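Local coordinates for Glyoxalase/bleomycin resistance protein/dioxygenase (Nocardioides sp., PDB 4MYM) that is of undetermined function but, as a member of the glyoxalase/bleomycin resistance/dioxygenase superfamily, probably binds a small molecule or metal between its paired beta-alpha-beta-beta-beta modules, at residues L52-S57 against A64-P69; P129-Y132 against A136-I139. All blocks are in the same frame, centred on the assembly; numbering follows the deposited sequence.

Interaction 1: L52-S57 against A64-P69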
loop_
_atom_site.group_PDB
_atom_site.type_symbol
_atom_site.label_atom_id
_atom_site.label_comp_id
_atom_site.label_asym_id
_atom_site.label_seq_id
_atom_site.Cartn_x
_atom_site.Cartn_y
_atom_site.Cartn_z
ATOM N N LEU A 52 15.105 -6.655 1.716
ATOM C CA LEU A 52 14.491 -6.231 0.456
ATOM C C LEU A 52 15.205 -5.096 -0.286
ATOM O O LEU A 52 14.779 -4.741 -1.377
ATOM C CB LEU A 52 13.021 -5.849 0.681
ATOM C CG LEU A 52 12.132 -6.927 1.284
ATOM C CD1 LEU A 52 10.697 -6.437 1.349
ATOM C CD2 LEU A 52 12.241 -8.213 0.460
ATOM N N GLY A 53 16.260 -4.531 0.299
ATOM C CA GLY A 53 17.119 -3.564 -0.392
ATOM C C GLY A 53 16.624 -2.135 -0.461
ATOM O O GLY A 53 17.068 -1.364 -1.322
ATOM N N TYR A 54 15.709 -1.767 0.437
ATOM C CA TYR A 54 15.243 -0.387 0.503
ATOM C C TYR A 54 16.320 0.472 1.144
ATOM O O TYR A 54 17.148 -0.024 1.926
ATOM C CB TYR A 54 13.901 -0.293 1.264
ATOM C CG TYR A 54 12.703 -0.699 0.427
ATOM C CD1 TYR A 54 12.250 -2.016 0.412
ATOM C CD2 TYR A 54 12.018 0.231 -0.356
ATOM C CE1 TYR A 54 11.167 -2.395 -0.360
ATOM C CE2 TYR A 54 10.936 -0.145 -1.117
ATOM C CZ TYR A 54 10.514 -1.462 -1.117
ATOM O OH TYR A 54 9.435 -1.842 -1.884
ATOM N N THR A 55 16.336 1.757 0.797
ATOM C CA THR A 55 17.304 2.691 1.374
ATOM C C THR A 55 16.573 3.787 2.146
ATOM O O THR A 55 15.652 4.400 1.614
ATOM C CB THR A 55 18.165 3.341 0.272
ATOM O OG1 THR A 55 18.858 2.315 -0.443
ATOM C CG2 THR A 55 19.188 4.317 0.872
ATOM N N LEU A 56 16.996 4.022 3.387
ATOM C CA LEU A 56 16.420 5.071 4.232
ATOM C C LEU A 56 16.538 6.443 3.582
ATOM O O LEU A 56 17.582 6.801 3.027
ATOM C CB LEU A 56 17.094 5.105 5.606
ATOM C CG LEU A 56 16.600 4.075 6.613
ATOM C CD1 LEU A 56 17.583 3.959 7.773
ATOM C CD2 LEU A 56 15.197 4.419 7.113
ATOM N N SER A 57 15.445 7.192 3.650
ATOM C CA SER A 57 15.336 8.504 3.035
ATOM C C SER A 57 15.141 9.576 4.108
ATOM O O SER A 57 15.755 10.645 4.045
ATOM C CB SER A 57 14.164 8.511 2.053
ATOM O OG SER A 57 14.085 9.739 1.350
ATOM N N ALA A 64 10.069 6.213 9.783
ATOM C CA ALA A 64 11.111 6.154 8.771
ATOM C C ALA A 64 10.455 5.867 7.431
ATOM O O ALA A 64 9.429 5.191 7.371
ATOM C CB ALA A 64 12.131 5.081 9.114
ATOM N N ASP A 65 11.016 6.424 6.360
ATOM C CA ASP A 65 10.626 6.031 5.021
ATOM C C ASP A 65 11.826 5.870 4.112
ATOM O O ASP A 65 12.960 6.227 4.467
ATOM C CB ASP A 65 9.577 6.971 4.433
ATOM C CG ASP A 65 10.097 8.362 4.165
ATOM O OD1 ASP A 65 11.297 8.656 4.362
ATOM O OD2 ASP A 65 9.263 9.174 3.732
ATOM N N PHE A 66 11.564 5.311 2.946
ATOM C CA PHE A 66 12.617 4.876 2.047
ATOM C C PHE A 66 12.566 5.628 0.733
ATOM O O PHE A 66 11.556 6.266 0.403
ATOM C CB PHE A 66 12.495 3.377 1.803
ATOM C CG PHE A 66 12.503 2.568 3.061
ATOM C CD1 PHE A 66 13.649 2.464 3.819
ATOM C CD2 PHE A 66 11.360 1.915 3.489
ATOM C CE1 PHE A 66 13.673 1.720 4.984
ATOM C CE2 PHE A 66 11.366 1.174 4.657
ATOM C CZ PHE A 66 12.525 1.078 5.413
ATOM N N GLU A 67 13.660 5.534 -0.017
ATOM C CA GLU A 67 13.816 6.261 -1.273
ATOM C C GLU A 67 12.932 5.694 -2.378
ATOM O O GLU A 67 12.627 4.496 -2.400
ATOM C CB GLU A 67 15.287 6.247 -1.727
ATOM C CG GLU A 67 16.185 7.156 -0.898
ATOM C CD GLU A 67 17.615 7.253 -1.419
ATOM O OE1 GLU A 67 18.078 6.342 -2.154
ATOM O OE2 GLU A 67 18.283 8.254 -1.076
ATOM N N GLY A 68 12.508 6.575 -3.285
ATOM C CA GLY A 68 11.836 6.165 -4.513
ATOM C C GLY A 68 12.876 5.626 -5.483
ATOM O O GLY A 68 14.003 5.345 -5.082
ATOM N N PRO A 69 12.522 5.499 -6.772
ATOM C CA PRO A 69 11.289 5.943 -7.428
ATOM C C PRO A 69 10.075 5.068 -7.148
ATOM O O PRO A 69 10.195 4.007 -6.524
ATOM C CB PRO A 69 11.650 5.868 -8.916
ATOM C CG PRO A 69 12.618 4.742 -8.987
ATOM C CD PRO A 69 13.433 4.834 -7.725
HETATM O O HOH W 1 14.564 2.560 -1.366
HETATM O O HOH W 2 11.445 9.111 -0.014
#
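F66 meets Y54, T55 and L56 where the beta hairpin of strands 56-60 and 63-66 opens, within the N-terminal beta-alpha-beta-beta-beta module of a vicinal-oxygen-chelate type fold. The F66 side chain shows how one aromatic can serve three successive residues of the partner segment. Its CB sits 3.3 Å from T55 O. Swung beside its own backbone N (chi1 -56°), the ring then receives Y54 CB over one face, a CH-pi contact with Y54 CB 3.9 Å from the F66 ring centroid, while CD1 brings the ring edge against the T55 carbonyl group and L56 N. Farther out, CE1 reaches L56 CD2, which also touches A64 CB; thus L56, although its side chain starts away from the partner strand, returns to it at the tip. The backbone adds two direct bonds. S57 N donates to D65 O at 2.8 Å. E67 N donates to T55 O, also at 2.8 Å and almost straight in line with the carbonyl. The D65 carboxylate is engaged by S58 and by K159 of the second subunit. Beyond the last direct bond, one water accepts from T55 N at 2.9 Å and donates to E67 O.

Interaction 2: P129-Y132 against A136-I139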
loop_
_atom_site.group_PDB
_atom_site.type_symbol
_atom_site.label_atom_id
_atom_site.label_comp_id
_atom_site.label_asym_id
_atom_site.label_seq_id
_atom_site.Cartn_x
_atom_site.Cartn_y
_atom_site.Cartn_z
ATOM N N PRO A 129 7.558 -21.347 -5.266
ATOM C CA PRO A 129 6.906 -20.857 -6.463
ATOM C C PRO A 129 5.852 -21.827 -6.979
ATOM O O PRO A 129 6.069 -23.044 -6.953
ATOM C CB PRO A 129 8.065 -20.734 -7.459
ATOM C CG PRO A 129 9.243 -20.417 -6.611
ATOM C CD PRO A 129 9.019 -21.168 -5.316
ATOM N N ALA A 130 4.714 -21.301 -7.411
ATOM C CA ALA A 130 3.663 -22.130 -8.015
ATOM C C ALA A 130 2.837 -21.319 -8.981
ATOM O O ALA A 130 2.823 -20.085 -8.913
ATOM C CB ALA A 130 2.765 -22.734 -6.936
ATOM N N ASP A 131 2.152 -22.025 -9.878
ATOM C CA ASP A 131 1.184 -21.431 -10.783
ATOM C C ASP A 131 -0.190 -21.437 -10.136
ATOM O O ASP A 131 -0.625 -22.446 -9.554
ATOM C CB ASP A 131 1.153 -22.185 -12.117
ATOM C CG ASP A 131 2.478 -22.112 -12.858
ATOM O OD1 ASP A 131 3.339 -21.273 -12.490
ATOM O OD2 ASP A 131 2.657 -22.876 -13.825
ATOM N N TYR A 132 -0.875 -20.301 -10.225
ATOM C CA TYR A 132 -2.158 -20.140 -9.575
ATOM C C TYR A 132 -3.278 -20.041 -10.596
ATOM O O TYR A 132 -3.032 -19.740 -11.765
ATOM C CB TYR A 132 -2.125 -18.914 -8.650
ATOM C CG TYR A 132 -1.286 -19.197 -7.428
ATOM C CD1 TYR A 132 -1.869 -19.700 -6.266
ATOM C CD2 TYR A 132 0.095 -19.061 -7.470
ATOM C CE1 TYR A 132 -1.106 -20.003 -5.164
ATOM C CE2 TYR A 132 0.870 -19.358 -6.368
ATOM C CZ TYR A 132 0.260 -19.829 -5.219
ATOM O OH TYR A 132 1.027 -20.127 -4.144
ATOM N N ALA A 136 -1.111 -16.635 -13.076
ATOM C CA ALA A 136 0.153 -16.066 -12.620
ATOM C C ALA A 136 0.964 -17.079 -11.851
ATOM O O ALA A 136 0.410 -17.974 -11.198
ATOM C CB ALA A 136 -0.098 -14.834 -11.754
ATOM N N ARG A 137 2.290 -16.925 -11.923
ATOM C CA ARG A 137 3.209 -17.647 -11.089
ATOM C C ARG A 137 3.594 -16.700 -9.954
ATOM O O ARG A 137 4.062 -15.582 -10.212
ATOM C CB ARG A 137 4.434 -18.093 -11.895
ATOM C CG ARG A 137 5.474 -18.845 -11.088
ATOM C CD ARG A 137 6.436 -19.605 -11.995
ATOM N NE ARG A 137 7.269 -20.555 -11.273
ATOM C CZ ARG A 137 6.934 -21.817 -10.988
ATOM N NH1 ARG A 137 5.757 -22.311 -11.333
ATOM N NH2 ARG A 137 7.794 -22.599 -10.337
ATOM N N CYS A 138 3.358 -17.137 -8.715
ATOM C CA CYS A 138 3.456 -16.271 -7.534
ATOM C C CYS A 138 4.239 -16.854 -6.390
ATOM O O CYS A 138 4.312 -18.083 -6.218
ATOM C CB CYS A 138 2.062 -15.947 -6.991
ATOM S SG CYS A 138 0.924 -15.333 -8.224
ATOM N N ILE A 139 4.807 -15.952 -5.589
ATOM C CA ILE A 139 5.364 -16.302 -4.297
ATOM C C ILE A 139 4.863 -15.290 -3.263
ATOM O O ILE A 139 4.626 -14.115 -3.582
ATOM C CB ILE A 139 6.903 -16.362 -4.311
ATOM C CG1 ILE A 139 7.509 -15.065 -4.867
ATOM C CG2 ILE A 139 7.346 -17.578 -5.137
ATOM C CD1 ILE A 139 9.019 -15.085 -4.984
HETATM O O HOH W 3 3.707 -19.810 -4.293
#
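R137 and D131 form a non-hydrogen-bonded pair of the antiparallel hairpin, their side chains on the same face, and their salt bridge shows how a short edge strand can be pinned by side chains as well as by backbone. R137 stretches out from the strand, CG opposite the backbone N (chi1 179°) and the chain extended to NE, and crosses D131 at a slant, its CB, CG and CD passing D131 OD1. R137 NH1 donates to D131 OD1 at 2.9 Å. The acceptor lies in the guanidinium plane, but the donor comes from above the carboxylate plane, the two flat groups being 79° apart. D112 of helix 108-120 takes R137 NE, giving the arginine a second carboxylate partner. One guanidinium face rests over the backbone of P129 and A130, and P129 CB approaches R137 NH2 to 3.4 Å.

Packing is close around the buried C138 and I139. On the face that Y132 shares with C138, ring atoms CD2 and CE2 lie against C138 CB, with the sulfur placed obliquely to the ring; P129 CG packs on I139 CG2 at 3.7 Å, side by side. C138 N binds A130 O at 3.0 Å, and Y132 N reaches A136 O at 2.8 Å. By contrast, D131 is exposed, and the return bond from A130 N to C138 O is weak, at 3.5 Å. There a water donates to C138 O and accepts from Y132 OH. Such a hairpin, with strand 130-132 at the sheet edge within the chain, supplies the second and third strands of a beta-alpha-beta-beta-beta module.

In the fold
Interactions 1 and 2 occupy matching positions in two similar modules, as in vicinal-oxygen-chelate proteins: each joins the second and third strands of a four-stranded mixed sheet with strand order 1-4-3-2. They follow in series along the chain, their centres 27 Å apart and their nearest atoms about 9 Å, with no direct touch. Helix 41-51 packs against interaction 1, helix 108-120 against interaction 2. L52 and Y54 of interaction 1 touch W149 and Y151 of strand 147-154, the neighbour of strand 136-142, tying the two sheets together. The second subunit reaches both, though far more extensively at interaction 1. Buffer, probably from the crystallisation liquor, is bound near D65 and near C138 and may mark pockets.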